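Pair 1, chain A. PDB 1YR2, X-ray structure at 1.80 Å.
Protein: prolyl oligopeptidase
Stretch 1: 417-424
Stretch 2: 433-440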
# COMPACT_ATOMS: atom_id res chain seq x y z
N GLY A 417 30.06 -4.16 4.48
CA GLY A 417 31.01 -5.17 4.90
C GLY A 417 30.40 -6.54 5.18
O GLY A 417 31.14 -7.45 5.42
N ASP A 418 29.07 -6.67 5.22
CA ASP A 418 28.38 -7.93 5.45
C ASP A 418 27.95 -8.52 4.09
O ASP A 418 27.32 -7.82 3.29
CB ASP A 418 27.16 -7.65 6.34
CG ASP A 418 26.50 -8.90 6.88
OD1 ASP A 418 26.60 -9.98 6.26
OD2 ASP A 418 25.82 -8.85 7.95
N ARG A 419 28.21 -9.80 3.85
CA ARG A 419 27.85 -10.45 2.59
C ARG A 419 26.39 -10.93 2.52
O ARG A 419 25.94 -11.32 1.47
CB ARG A 419 28.79 -11.62 2.33
CG ARG A 419 28.57 -12.85 3.21
CD ARG A 419 29.79 -13.74 3.26
NE ARG A 419 29.80 -14.69 4.37
CZ ARG A 419 30.63 -15.73 4.44
NH1 ARG A 419 31.53 -15.95 3.48
NH2 ARG A 419 30.58 -16.56 5.48
N HIS A 420 25.67 -10.90 3.64
CA HIS A 420 24.27 -11.35 3.70
C HIS A 420 23.42 -10.09 3.74
O HIS A 420 23.57 -9.23 4.63
CB HIS A 420 24.01 -12.19 4.95
CG HIS A 420 24.76 -13.48 4.96
ND1 HIS A 420 24.69 -14.38 3.91
CD2 HIS A 420 25.67 -13.98 5.82
CE1 HIS A 420 25.50 -15.39 4.15
NE2 HIS A 420 26.09 -15.18 5.31
N ALA A 421 22.60 -9.93 2.71
CA ALA A 421 21.58 -8.89 2.70
C ALA A 421 20.20 -9.49 2.42
O ALA A 421 20.09 -10.67 2.09
CB ALA A 421 21.93 -7.83 1.68
N TYR A 422 19.16 -8.70 2.57
CA TYR A 422 17.76 -9.16 2.49
C TYR A 422 16.93 -8.05 1.87
O TYR A 422 17.21 -6.87 2.09
CB TYR A 422 17.22 -9.49 3.88
CG TYR A 422 18.10 -10.50 4.55
CD1 TYR A 422 17.92 -11.86 4.33
CD2 TYR A 422 19.23 -10.10 5.27
CE1 TYR A 422 18.80 -12.83 4.89
CE2 TYR A 422 20.12 -11.02 5.81
CZ TYR A 422 19.91 -12.38 5.60
OH TYR A 422 20.80 -13.27 6.13
N LEU A 423 15.92 -8.43 1.11
CA LEU A 423 15.03 -7.51 0.40
C LEU A 423 13.60 -8.01 0.58
O LEU A 423 13.34 -9.21 0.40
CB LEU A 423 15.42 -7.50 -1.10
CG LEU A 423 14.73 -6.64 -2.12
CD1 LEU A 423 14.87 -5.20 -1.70
CD2 LEU A 423 15.47 -6.73 -3.44
N SER A 424 12.67 -7.13 0.91
CA SER A 424 11.27 -7.47 1.03
C SER A 424 10.56 -7.29 -0.33
O SER A 424 10.69 -6.25 -0.96
CB SER A 424 10.63 -6.62 2.13
OG SER A 424 9.26 -6.96 2.23
N THR A 433 7.34 -11.11 1.26
CA THR A 433 8.29 -12.12 1.65
C THR A 433 9.68 -11.57 1.71
O THR A 433 10.05 -10.64 0.96
CB THR A 433 8.19 -13.32 0.65
OG1 THR A 433 9.02 -14.40 1.13
CG2 THR A 433 8.77 -12.98 -0.74
N VAL A 434 10.49 -12.12 2.59
CA VAL A 434 11.90 -11.77 2.63
C VAL A 434 12.70 -12.65 1.67
O VAL A 434 12.66 -13.88 1.75
CB VAL A 434 12.43 -11.93 4.09
CG1 VAL A 434 13.95 -11.71 4.12
CG2 VAL A 434 11.68 -10.97 5.06
N LEU A 435 13.40 -12.03 0.73
CA LEU A 435 14.39 -12.68 -0.13
C LEU A 435 15.80 -12.45 0.38
O LEU A 435 16.11 -11.37 0.89
CB LEU A 435 14.33 -12.08 -1.54
CG LEU A 435 12.97 -12.15 -2.23
CD1 LEU A 435 13.10 -11.38 -3.58
CD2 LEU A 435 12.49 -13.57 -2.41
N ALA A 436 16.69 -13.42 0.16
CA ALA A 436 18.09 -13.22 0.48
C ALA A 436 18.69 -12.53 -0.74
O ALA A 436 18.33 -12.86 -1.88
CB ALA A 436 18.80 -14.56 0.75
N LEU A 437 19.51 -11.53 -0.50
CA LEU A 437 20.18 -10.76 -1.54
C LEU A 437 21.67 -10.93 -1.36
O LEU A 437 22.18 -10.69 -0.29
CB LEU A 437 19.79 -9.28 -1.43
CG LEU A 437 20.59 -8.28 -2.23
CD1 LEU A 437 20.35 -8.48 -3.71
CD2 LEU A 437 20.23 -6.86 -1.75
N ASP A 438 22.38 -11.35 -2.40
CA ASP A 438 23.84 -11.37 -2.39
C ASP A 438 24.27 -10.06 -3.02
O ASP A 438 24.10 -9.84 -4.20
CB ASP A 438 24.36 -12.54 -3.21
CG ASP A 438 25.88 -12.61 -3.23
OD1 ASP A 438 26.55 -11.65 -2.80
OD2 ASP A 438 26.48 -13.58 -3.68
N PRO A 439 24.77 -9.14 -2.22
CA PRO A 439 25.04 -7.80 -2.74
C PRO A 439 26.17 -7.79 -3.76
O PRO A 439 26.10 -6.95 -4.63
CB PRO A 439 25.28 -6.97 -1.47
CG PRO A 439 25.75 -7.88 -0.51
CD PRO A 439 25.12 -9.26 -0.80
N ALA A 440 27.10 -8.74 -3.73
CA ALA A 440 28.21 -8.78 -4.70
C ALA A 440 27.74 -9.17 -6.09
O ALA A 440 28.36 -8.80 -7.06
CB ALA A 440 29.29 -9.77 -4.23
O HOH W 1 28.35 -10.87 -1.03

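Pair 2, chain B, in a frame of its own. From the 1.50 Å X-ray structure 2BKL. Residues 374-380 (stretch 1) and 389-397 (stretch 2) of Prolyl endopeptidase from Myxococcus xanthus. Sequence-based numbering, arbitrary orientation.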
# COMPACT_ATOMS: atom_id res chain seq x y z
N LEU B 374 -2.26 -27.75 -7.38
CA LEU B 374 -1.47 -28.15 -6.19
C LEU B 374 -2.44 -28.27 -5.03
O LEU B 374 -3.21 -27.35 -4.78
CB LEU B 374 -0.41 -27.09 -5.87
CG LEU B 374 1.07 -27.41 -5.85
CD1 LEU B 374 1.48 -28.56 -6.79
CD2 LEU B 374 1.87 -26.14 -6.14
N ASP B 375 -2.40 -29.37 -4.29
CA ASP B 375 -3.23 -29.53 -3.12
C ASP B 375 -2.74 -28.75 -1.91
O ASP B 375 -3.54 -28.38 -1.06
CB ASP B 375 -3.33 -31.01 -2.74
CG ASP B 375 -4.27 -31.23 -1.59
OD1 ASP B 375 -5.48 -30.95 -1.77
OD2 ASP B 375 -3.89 -31.66 -0.48
N ASP B 376 -1.43 -28.54 -1.80
CA ASP B 376 -0.90 -27.74 -0.70
C ASP B 376 -1.10 -26.25 -0.98
O ASP B 376 -0.70 -25.76 -2.03
CB ASP B 376 0.60 -27.95 -0.51
CG ASP B 376 0.95 -29.38 -0.17
OD1 ASP B 376 0.27 -29.99 0.69
OD2 ASP B 376 1.93 -29.93 -0.74
N ALA B 377 -1.68 -25.52 -0.02
CA ALA B 377 -1.86 -24.08 -0.12
C ALA B 377 -1.48 -23.45 1.21
O ALA B 377 -1.72 -24.05 2.25
CB ALA B 377 -3.27 -23.70 -0.46
N TYR B 378 -0.96 -22.23 1.18
CA TYR B 378 -0.45 -21.59 2.37
C TYR B 378 -1.25 -20.36 2.69
O TYR B 378 -1.81 -19.71 1.80
CB TYR B 378 1.03 -21.20 2.15
CG TYR B 378 1.97 -22.34 1.90
CD1 TYR B 378 2.04 -22.92 0.65
CD2 TYR B 378 2.79 -22.83 2.90
CE1 TYR B 378 2.90 -23.98 0.41
CE2 TYR B 378 3.65 -23.87 2.66
CZ TYR B 378 3.69 -24.43 1.43
OH TYR B 378 4.55 -25.48 1.18
N TYR B 379 -1.32 -20.01 3.97
CA TYR B 379 -1.82 -18.70 4.33
C TYR B 379 -1.01 -18.12 5.46
O TYR B 379 -0.35 -18.84 6.23
CB TYR B 379 -3.31 -18.72 4.68
CG TYR B 379 -3.69 -19.29 6.03
CD1 TYR B 379 -3.97 -20.63 6.19
CD2 TYR B 379 -3.81 -18.46 7.14
CE1 TYR B 379 -4.35 -21.15 7.46
CE2 TYR B 379 -4.18 -18.96 8.37
CZ TYR B 379 -4.42 -20.32 8.52
OH TYR B 379 -4.81 -20.77 9.77
N VAL B 380 -1.03 -16.80 5.53
CA VAL B 380 -0.33 -16.04 6.55
C VAL B 380 -1.32 -15.54 7.57
O VAL B 380 -2.38 -15.05 7.21
CB VAL B 380 0.38 -14.84 5.88
CG1 VAL B 380 1.15 -14.00 6.88
CG2 VAL B 380 1.31 -15.29 4.75
N GLN B 389 2.77 -15.87 11.17
CA GLN B 389 2.79 -17.32 11.13
C GLN B 389 2.30 -17.73 9.76
O GLN B 389 1.35 -17.17 9.26
CB GLN B 389 1.82 -17.85 12.15
CG GLN B 389 2.23 -17.51 13.60
CD GLN B 389 1.22 -17.92 14.64
OE1 GLN B 389 0.09 -18.31 14.33
NE2 GLN B 389 1.60 -17.78 15.90
N ILE B 390 2.92 -18.73 9.17
CA ILE B 390 2.45 -19.31 7.93
C ILE B 390 2.00 -20.72 8.17
O ILE B 390 2.71 -21.50 8.78
CB ILE B 390 3.55 -19.29 6.87
CG1 ILE B 390 4.04 -17.87 6.62
CG2 ILE B 390 3.05 -19.96 5.59
CD1 ILE B 390 5.24 -17.84 5.71
N TYR B 391 0.82 -21.04 7.68
CA TYR B 391 0.25 -22.37 7.75
C TYR B 391 0.23 -23.02 6.38
O TYR B 391 -0.07 -22.37 5.37
CB TYR B 391 -1.17 -22.32 8.34
CG TYR B 391 -1.13 -21.98 9.81
CD1 TYR B 391 -1.05 -20.66 10.22
CD2 TYR B 391 -1.14 -22.96 10.76
CE1 TYR B 391 -0.95 -20.34 11.53
CE2 TYR B 391 -1.06 -22.64 12.12
CZ TYR B 391 -0.96 -21.32 12.48
OH TYR B 391 -0.90 -20.95 13.81
N LYS B 392 0.55 -24.30 6.36
CA LYS B 392 0.45 -25.11 5.16
C LYS B 392 -0.79 -25.97 5.33
O LYS B 392 -0.95 -26.67 6.33
CB LYS B 392 1.70 -25.97 4.98
CG LYS B 392 1.65 -26.89 3.76
CD LYS B 392 2.95 -27.68 3.61
CE LYS B 392 2.78 -28.91 2.77
NZ LYS B 392 3.93 -29.83 2.90
N THR B 393 -1.68 -25.90 4.35
CA THR B 393 -2.95 -26.60 4.43
C THR B 393 -3.17 -27.46 3.21
O THR B 393 -2.62 -27.19 2.15
CB THR B 393 -4.13 -25.61 4.58
OG1 THR B 393 -4.42 -24.98 3.31
CG2 THR B 393 -3.82 -24.44 5.49
N SER B 394 -3.96 -28.51 3.37
CA SER B 394 -4.45 -29.28 2.25
C SER B 394 -5.82 -28.76 1.84
O SER B 394 -6.73 -28.66 2.64
CB SER B 394 -4.59 -30.76 2.64
OG SER B 394 -5.40 -31.45 1.69
N VAL B 395 -5.96 -28.42 0.58
CA VAL B 395 -7.22 -27.91 0.09
C VAL B 395 -8.28 -29.00 0.12
O VAL B 395 -9.43 -28.75 0.48
CB VAL B 395 -7.08 -27.33 -1.34
CG1 VAL B 395 -8.43 -26.88 -1.88
CG2 VAL B 395 -6.12 -26.16 -1.36
N SER B 396 -7.89 -30.21 -0.28
CA SER B 396 -8.84 -31.32 -0.37
C SER B 396 -9.34 -31.82 0.99
O SER B 396 -10.50 -32.17 1.08
CB SER B 396 -8.26 -32.46 -1.19
OG SER B 396 -7.10 -32.99 -0.61
N THR B 397 -8.49 -31.84 2.03
CA THR B 397 -8.88 -32.39 3.34
C THR B 397 -9.07 -31.37 4.46
O THR B 397 -9.70 -31.68 5.48
CB THR B 397 -7.86 -33.42 3.84
OG1 THR B 397 -6.67 -32.77 4.30
CG2 THR B 397 -7.43 -34.42 2.75

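Both pairs are two antiparallel strands of one chain lying side by side. Pair 2 superposes on pair 1 with an RMSD of 0.6 Å over 14 central residues. The strand directions differ by 139° in pair 1 and 148° in pair 2.

The backbone ladder is shared. In pair 1, Ala421(A) pairs with Leu437(A) and Leu423(A) with Leu435(A), each through two hydrogen bonds. The matched pairs in pair 2 are Ala377(B) with Thr393(B) and Tyr379(B) with Tyr391(B). Leu437(A) N to Ala421(A) O is 2.8 Å; Thr393(B) N to Ala377(B) O is also 2.8 Å.

Ala421(A) matches Ala377(B). In each pair the methyl group is packed by residues of the other stretch, one in the strand and one just past its end. In pair 1, Ala421(A) CB lies 3.9 Å from Leu437(A) CD2 and 4.3 Å from Pro439(A) CD. In pair 2, Ala377(B) CB lies 3.9 Å from Val395(B) CG2, and Val395(B) matches Pro439(A). Thr393(B) takes the place of Leu437(A), with its OG1 4.1 Å from Ala377(B) CB.

Leu423(A) and Leu435(A) match Tyr379(B) and Tyr391(B). They lie on the same face as the alanine. The leucines pair through their backbones, with no close contact between their side chains. The tyrosines do touch: Tyr379(B) CE1 is 3.5 Å from Tyr391(B) CB. Their ring planes are near parallel, at 17°, but slid apart, so the rings barely overlap.

On the other face, Tyr422(A) matches Tyr378(B), both with chi1 m. Tyr422(A) CB packs 4.0 Å from Val434(A) CG1. Val434(A) matches Ile390(B), whose CG2 lies 3.9 Å from Tyr378(B) CD2, at the ring edge. Opposite the tyrosine, Ala436(A) matches Lys392(B). Ala436(A) CB only reaches 4.5 Å from Tyr422(A) CE1. The longer lysine runs along the tyrosine, with Lys392(B) CD 3.6 Å from Tyr378(B) OH. Ser424(A) matches Val380(B), whose CG2 adds an apolar contact at 4.2 Å to Ile390(B) CG1.

The end of the ladder differs most. Pro439(A) has no backbone N-H to donate, and its CD sits 3.2 Å from Arg419(A) O. At the matched place, Val395(B) N donates to Asp375(B) O at 2.9 Å. Arg419(A) leads its side chain away; Asp375(B) turns its carboxylate inward. Ser394(B) OG donates to Asp375(B) OD2 at 2.7 Å, and Ser396(B) N to Asp375(B) OD1 at 2.9 Å. In pair 1 a water donates to Asp438(A) OD1 at 2.6 Å and weakly to Arg419(A) O at 3.5 Å.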